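Local coordinates for hypothetical protein Atu1540 (Agrobacterium tumefaciens str. C58, PDB 2HWJ) that is of unknown function but belongs to a putative ParB-like nuclease family, so may act on nucleic acid, at residues P19-A23 / L108-A114; K34-E38 / L75-V80. Residue numbers count along the deposited sequence, not the author numbering.

Contact 1. Residues P19-A23 / L108-A114; sequences PTQIA and LIYPFDA
Both segments are irregular, only partly extended, and run the same way within 20°; Thr20 and Ile22 break the extended run, and Ala23 starts strand 23-24. A single parallel bridge pairs Gln21 with Tyr110 (CA-CA 4.7 Å); Tyr110 N donates to Thr20 O at 2.9 Å. CA-H...O contacts flank that bond, Ile109 CA to Thr20 O (3.3 Å) and Gln21 CA to Tyr110 O (3.5 Å). Pro111 then centres an inverse gamma turn, closed by Phe112 N to Tyr110 O (2.8 Å). Ile22 (m, t) points at the turn, its CB 3.3 Å from Phe112 O and its CD1 3.6 Å from Pro111 C; Ala23 CB meets Ala114 CB (4.3 Å). Thr20 OG1 hydrogen-bonds Leu65 O, with Leu108 O 3.1 Å from Thr20 OG1. Gln21 NE2 bonds forward to Ala23 O (2.9 Å). Tyr110, chi1 t, stacks its ring on Phe156. The contact is a buried parallel beta-bridge between the short loop before strand 23-24 and the long loop after helix 96-105, probably in a ParB-like fold.

Contact 2. Residues K34-E38 / L75-V80; sequences KEWRE and LSKEGV
Arg37 and Glu78 form a salt bridge, with Arg37 NH1 donating to Glu78 OE1 at 3.1 Å in a nearly straight bond (167° at the hydrogen). It joins the C-terminal ends of two helices, 26-37 and 69-77, the second finished by a Schellman motif. The carboxylate oxygen lies at the edge of the Arg37 guanidinium, close to its plane, and the same OE1 takes a second salt bridge from Arg33, one turn earlier on helix 26-37, so Glu78 is held by two arginines. Glu78 reaches across with chi1 at -86° and chi2 m.

The Schellman motif ends helix 69-77. Gly79 has positive phi (83/14), where a CB would jam against the carbonyl O of Glu78; Gly79 N bonds Ser76 O at 2.9 Å and Val80 N bonds Leu75 O at 3.0 Å. The CA-to-CB bonds of Glu78 and Val80 both point toward 34-38. Nearest CA pairs are Arg37 with Glu78 at 7.5 Å and Trp36 with Leu75 at 8.0 Å.

Packing beside the salt bridge centres on Trp36, chi1 t and chi2 -88°, whose indole extends into the space between the helix ends. Its CD1 comes within 3.3 Å of Glu78 CG, so the aliphatic part of that glutamate lies against the indole while its carboxylate meets Arg37 and Arg33. At the six-membered ring, Trp36 CZ2 touches Val80 CG2 at 3.6 Å, and over one face of the indole Leu75 CD1 sits 4.0 Å from Trp36 CE3.

In the fold
From the N terminus the chain leaves strand 9-13 and enters 19-23, the first half of contact 1, then passes through strand 23-24 into helix 26-37, whose last turn begins contact 2. Strands 52-57 and 63-65 follow, then helix 69-77, whose last turn and exit, 75-80, close contact 2 over a loop of 36 intervening residues. Strand 82-90 returns to the mixed sheet and helix 96-105 leads to 108-114, which closes contact 1. The smaller loop lies within the larger. Contact 1 is buried near the chain's centre, tying the short loop before strand 23-24 to the long one after helix 96-105; contact 2 joins two helix ends at the surface. Their centres lie 22 Å apart without touching.

Contact 1. Residues P19-A23 / L108-A114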
# COMPACT_ATOMS: atom_id res chain seq x y z
N PRO A 19 4.60 -21.55 -12.31
CA PRO A 19 5.04 -21.02 -11.03
C PRO A 19 5.61 -19.60 -11.11
O PRO A 19 6.02 -19.21 -12.20
CB PRO A 19 6.21 -21.95 -10.65
CG PRO A 19 5.97 -23.18 -11.36
CD PRO A 19 5.16 -22.87 -12.61
N THR A 20 5.73 -18.87 -9.98
CA THR A 20 6.46 -17.64 -10.07
C THR A 20 7.49 -17.54 -8.98
O THR A 20 7.99 -16.45 -8.66
CB THR A 20 5.49 -16.36 -10.20
OG1 THR A 20 4.69 -16.22 -9.04
CG2 THR A 20 4.56 -16.39 -11.46
N GLN A 21 7.85 -18.67 -8.40
CA GLN A 21 8.92 -18.77 -7.36
C GLN A 21 9.57 -20.13 -7.45
O GLN A 21 9.02 -21.09 -8.02
CB GLN A 21 8.36 -18.50 -5.95
CG GLN A 21 7.39 -19.55 -5.41
CD GLN A 21 6.67 -19.07 -4.18
OE1 GLN A 21 6.03 -18.06 -4.26
NE2 GLN A 21 6.73 -19.81 -3.06
N ILE A 22 10.76 -20.24 -6.89
CA ILE A 22 11.59 -21.41 -7.05
C ILE A 22 11.34 -22.39 -5.94
O ILE A 22 11.43 -23.59 -6.15
CB ILE A 22 13.04 -20.96 -7.10
CG1 ILE A 22 13.22 -20.19 -8.39
CG2 ILE A 22 13.95 -22.14 -7.19
CD1 ILE A 22 14.43 -19.47 -8.48
N ALA A 23 10.94 -21.90 -4.75
CA ALA A 23 10.91 -22.77 -3.56
C ALA A 23 9.67 -22.63 -2.72
O ALA A 23 9.00 -21.64 -2.83
CB ALA A 23 12.18 -22.65 -2.72
N LEU A 108 5.86 -9.72 -8.48
CA LEU A 108 5.01 -10.86 -8.64
C LEU A 108 5.86 -12.08 -8.82
O LEU A 108 5.32 -13.22 -8.99
CB LEU A 108 4.03 -10.65 -9.80
CG LEU A 108 3.02 -9.46 -9.50
CD1 LEU A 108 2.16 -8.99 -10.66
CD2 LEU A 108 2.16 -9.69 -8.29
N ILE A 109 7.19 -11.92 -8.76
CA ILE A 109 8.01 -13.15 -8.82
C ILE A 109 8.96 -13.21 -7.69
O ILE A 109 9.11 -12.27 -7.04
CB ILE A 109 8.75 -13.30 -10.10
CG1 ILE A 109 9.71 -12.13 -10.27
CG2 ILE A 109 7.72 -13.47 -11.23
CD1 ILE A 109 10.71 -12.31 -11.33
N TYR A 110 9.55 -14.35 -7.41
CA TYR A 110 10.42 -14.44 -6.27
C TYR A 110 11.48 -15.43 -6.64
O TYR A 110 11.42 -16.57 -6.23
CB TYR A 110 9.66 -14.87 -5.02
CG TYR A 110 10.50 -14.76 -3.78
CD1 TYR A 110 10.95 -15.92 -3.09
CD2 TYR A 110 10.95 -13.49 -3.33
CE1 TYR A 110 11.77 -15.84 -1.95
CE2 TYR A 110 11.74 -13.36 -2.15
CZ TYR A 110 12.16 -14.56 -1.48
OH TYR A 110 12.95 -14.43 -0.32
N PRO A 111 12.43 -15.01 -7.46
CA PRO A 111 13.42 -15.94 -8.01
C PRO A 111 14.50 -16.24 -7.00
O PRO A 111 15.62 -15.83 -7.22
CB PRO A 111 14.05 -15.15 -9.14
CG PRO A 111 13.90 -13.73 -8.73
CD PRO A 111 12.62 -13.62 -7.92
N PHE A 112 14.16 -16.90 -5.89
CA PHE A 112 15.16 -17.29 -4.91
C PHE A 112 15.11 -18.77 -4.64
O PHE A 112 14.05 -19.33 -4.44
CB PHE A 112 15.01 -16.52 -3.62
CG PHE A 112 15.32 -15.06 -3.72
CD1 PHE A 112 14.37 -14.17 -4.15
CD2 PHE A 112 16.55 -14.58 -3.36
CE1 PHE A 112 14.67 -12.80 -4.24
CE2 PHE A 112 16.85 -13.23 -3.44
CZ PHE A 112 15.93 -12.35 -3.84
N ASP A 113 16.28 -19.42 -4.64
CA ASP A 113 16.32 -20.87 -4.49
C ASP A 113 16.22 -21.29 -3.03
O ASP A 113 16.31 -20.47 -2.15
CB ASP A 113 17.63 -21.43 -5.05
CG ASP A 113 18.78 -21.02 -4.23
OD1 ASP A 113 18.65 -21.01 -2.99
OD2 ASP A 113 19.83 -20.70 -4.83
N ALA A 114 16.16 -22.60 -2.82
CA ALA A 114 15.96 -23.20 -1.53
C ALA A 114 17.04 -22.76 -0.50
O ALA A 114 16.77 -22.81 0.71
CB ALA A 114 15.82 -24.73 -1.64

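Contact 2. Residues K34-E38 / L75-V80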
# COMPACT_ATOMS: atom_id res chain seq x y z
N LYS A 34 -2.29 -33.14 4.40
CA LYS A 34 -3.06 -33.89 5.41
C LYS A 34 -4.43 -33.32 5.48
O LYS A 34 -5.39 -34.06 5.37
CB LYS A 34 -2.46 -33.89 6.84
CG LYS A 34 -1.50 -35.07 7.23
CD LYS A 34 -2.15 -36.42 7.67
CE LYS A 34 -2.67 -36.44 9.13
NZ LYS A 34 -1.98 -35.50 10.07
N GLU A 35 -4.52 -31.99 5.66
CA GLU A 35 -5.82 -31.34 5.91
C GLU A 35 -6.77 -31.83 4.83
O GLU A 35 -7.84 -32.37 5.13
CB GLU A 35 -5.73 -29.78 5.94
CG GLU A 35 -5.69 -29.04 7.36
CD GLU A 35 -5.66 -27.43 7.26
OE1 GLU A 35 -6.67 -26.78 7.65
OE2 GLU A 35 -4.66 -26.78 6.79
N TRP A 36 -6.32 -31.69 3.58
CA TRP A 36 -7.07 -32.05 2.42
C TRP A 36 -7.37 -33.53 2.36
O TRP A 36 -8.48 -33.91 2.05
CB TRP A 36 -6.33 -31.63 1.16
CG TRP A 36 -6.88 -32.27 -0.08
CD1 TRP A 36 -6.52 -33.48 -0.60
CD2 TRP A 36 -7.91 -31.76 -0.94
NE1 TRP A 36 -7.25 -33.75 -1.72
CE2 TRP A 36 -8.11 -32.71 -1.96
CE3 TRP A 36 -8.70 -30.59 -0.93
CZ2 TRP A 36 -9.08 -32.55 -2.99
CZ3 TRP A 36 -9.68 -30.41 -1.96
CH2 TRP A 36 -9.85 -31.39 -2.98
N ARG A 37 -6.38 -34.37 2.64
CA ARG A 37 -6.55 -35.82 2.52
C ARG A 37 -7.70 -36.15 3.47
O ARG A 37 -8.47 -37.09 3.26
CB ARG A 37 -5.22 -36.59 2.84
CG ARG A 37 -5.05 -37.97 2.11
CD ARG A 37 -3.54 -38.38 1.70
NE ARG A 37 -2.65 -38.54 2.87
CZ ARG A 37 -1.54 -37.84 3.14
NH1 ARG A 37 -1.04 -36.94 2.31
NH2 ARG A 37 -0.89 -38.07 4.27
N GLU A 38 -7.87 -35.29 4.47
CA GLU A 38 -8.84 -35.49 5.52
C GLU A 38 -10.00 -34.50 5.52
O GLU A 38 -10.48 -34.12 6.59
CB GLU A 38 -8.12 -35.50 6.87
CG GLU A 38 -7.57 -36.90 7.21
CD GLU A 38 -6.30 -36.89 8.09
OE1 GLU A 38 -6.11 -35.94 8.89
OE2 GLU A 38 -5.50 -37.86 7.97
N LEU A 75 -2.04 -29.83 -3.69
CA LEU A 75 -3.19 -30.40 -4.40
C LEU A 75 -2.63 -31.27 -5.52
O LEU A 75 -3.11 -32.37 -5.80
CB LEU A 75 -4.09 -29.31 -4.95
CG LEU A 75 -5.36 -28.71 -4.34
CD1 LEU A 75 -5.59 -28.99 -2.94
CD2 LEU A 75 -5.41 -27.22 -4.55
N SER A 76 -1.56 -30.80 -6.12
CA SER A 76 -0.97 -31.55 -7.19
C SER A 76 -0.47 -32.91 -6.71
O SER A 76 -0.82 -33.96 -7.29
CB SER A 76 0.16 -30.78 -7.75
OG SER A 76 0.74 -31.69 -8.63
N LYS A 77 0.32 -32.90 -5.62
CA LYS A 77 0.69 -34.14 -4.98
C LYS A 77 -0.52 -35.01 -4.55
O LYS A 77 -0.41 -36.23 -4.49
CB LYS A 77 1.65 -33.91 -3.83
CG LYS A 77 2.99 -33.38 -4.26
CD LYS A 77 3.99 -33.47 -3.05
CE LYS A 77 5.45 -33.04 -3.35
NZ LYS A 77 6.37 -33.45 -2.22
N GLU A 78 -1.69 -34.42 -4.29
CA GLU A 78 -2.84 -35.28 -3.92
C GLU A 78 -3.56 -35.88 -5.11
O GLU A 78 -4.58 -36.52 -4.95
CB GLU A 78 -3.87 -34.54 -3.06
CG GLU A 78 -3.57 -34.54 -1.58
CD GLU A 78 -3.22 -35.96 -1.02
OE1 GLU A 78 -2.06 -36.11 -0.50
OE2 GLU A 78 -4.08 -36.89 -1.07
N GLY A 79 -3.03 -35.63 -6.31
CA GLY A 79 -3.67 -36.12 -7.54
C GLY A 79 -4.80 -35.21 -8.06
O GLY A 79 -5.56 -35.62 -8.92
N VAL A 80 -4.93 -33.98 -7.57
CA VAL A 80 -5.99 -33.16 -8.01
C VAL A 80 -5.54 -32.58 -9.34
O VAL A 80 -4.45 -32.09 -9.39
CB VAL A 80 -6.23 -32.03 -7.04
CG1 VAL A 80 -7.23 -31.10 -7.65
CG2 VAL A 80 -6.75 -32.54 -5.74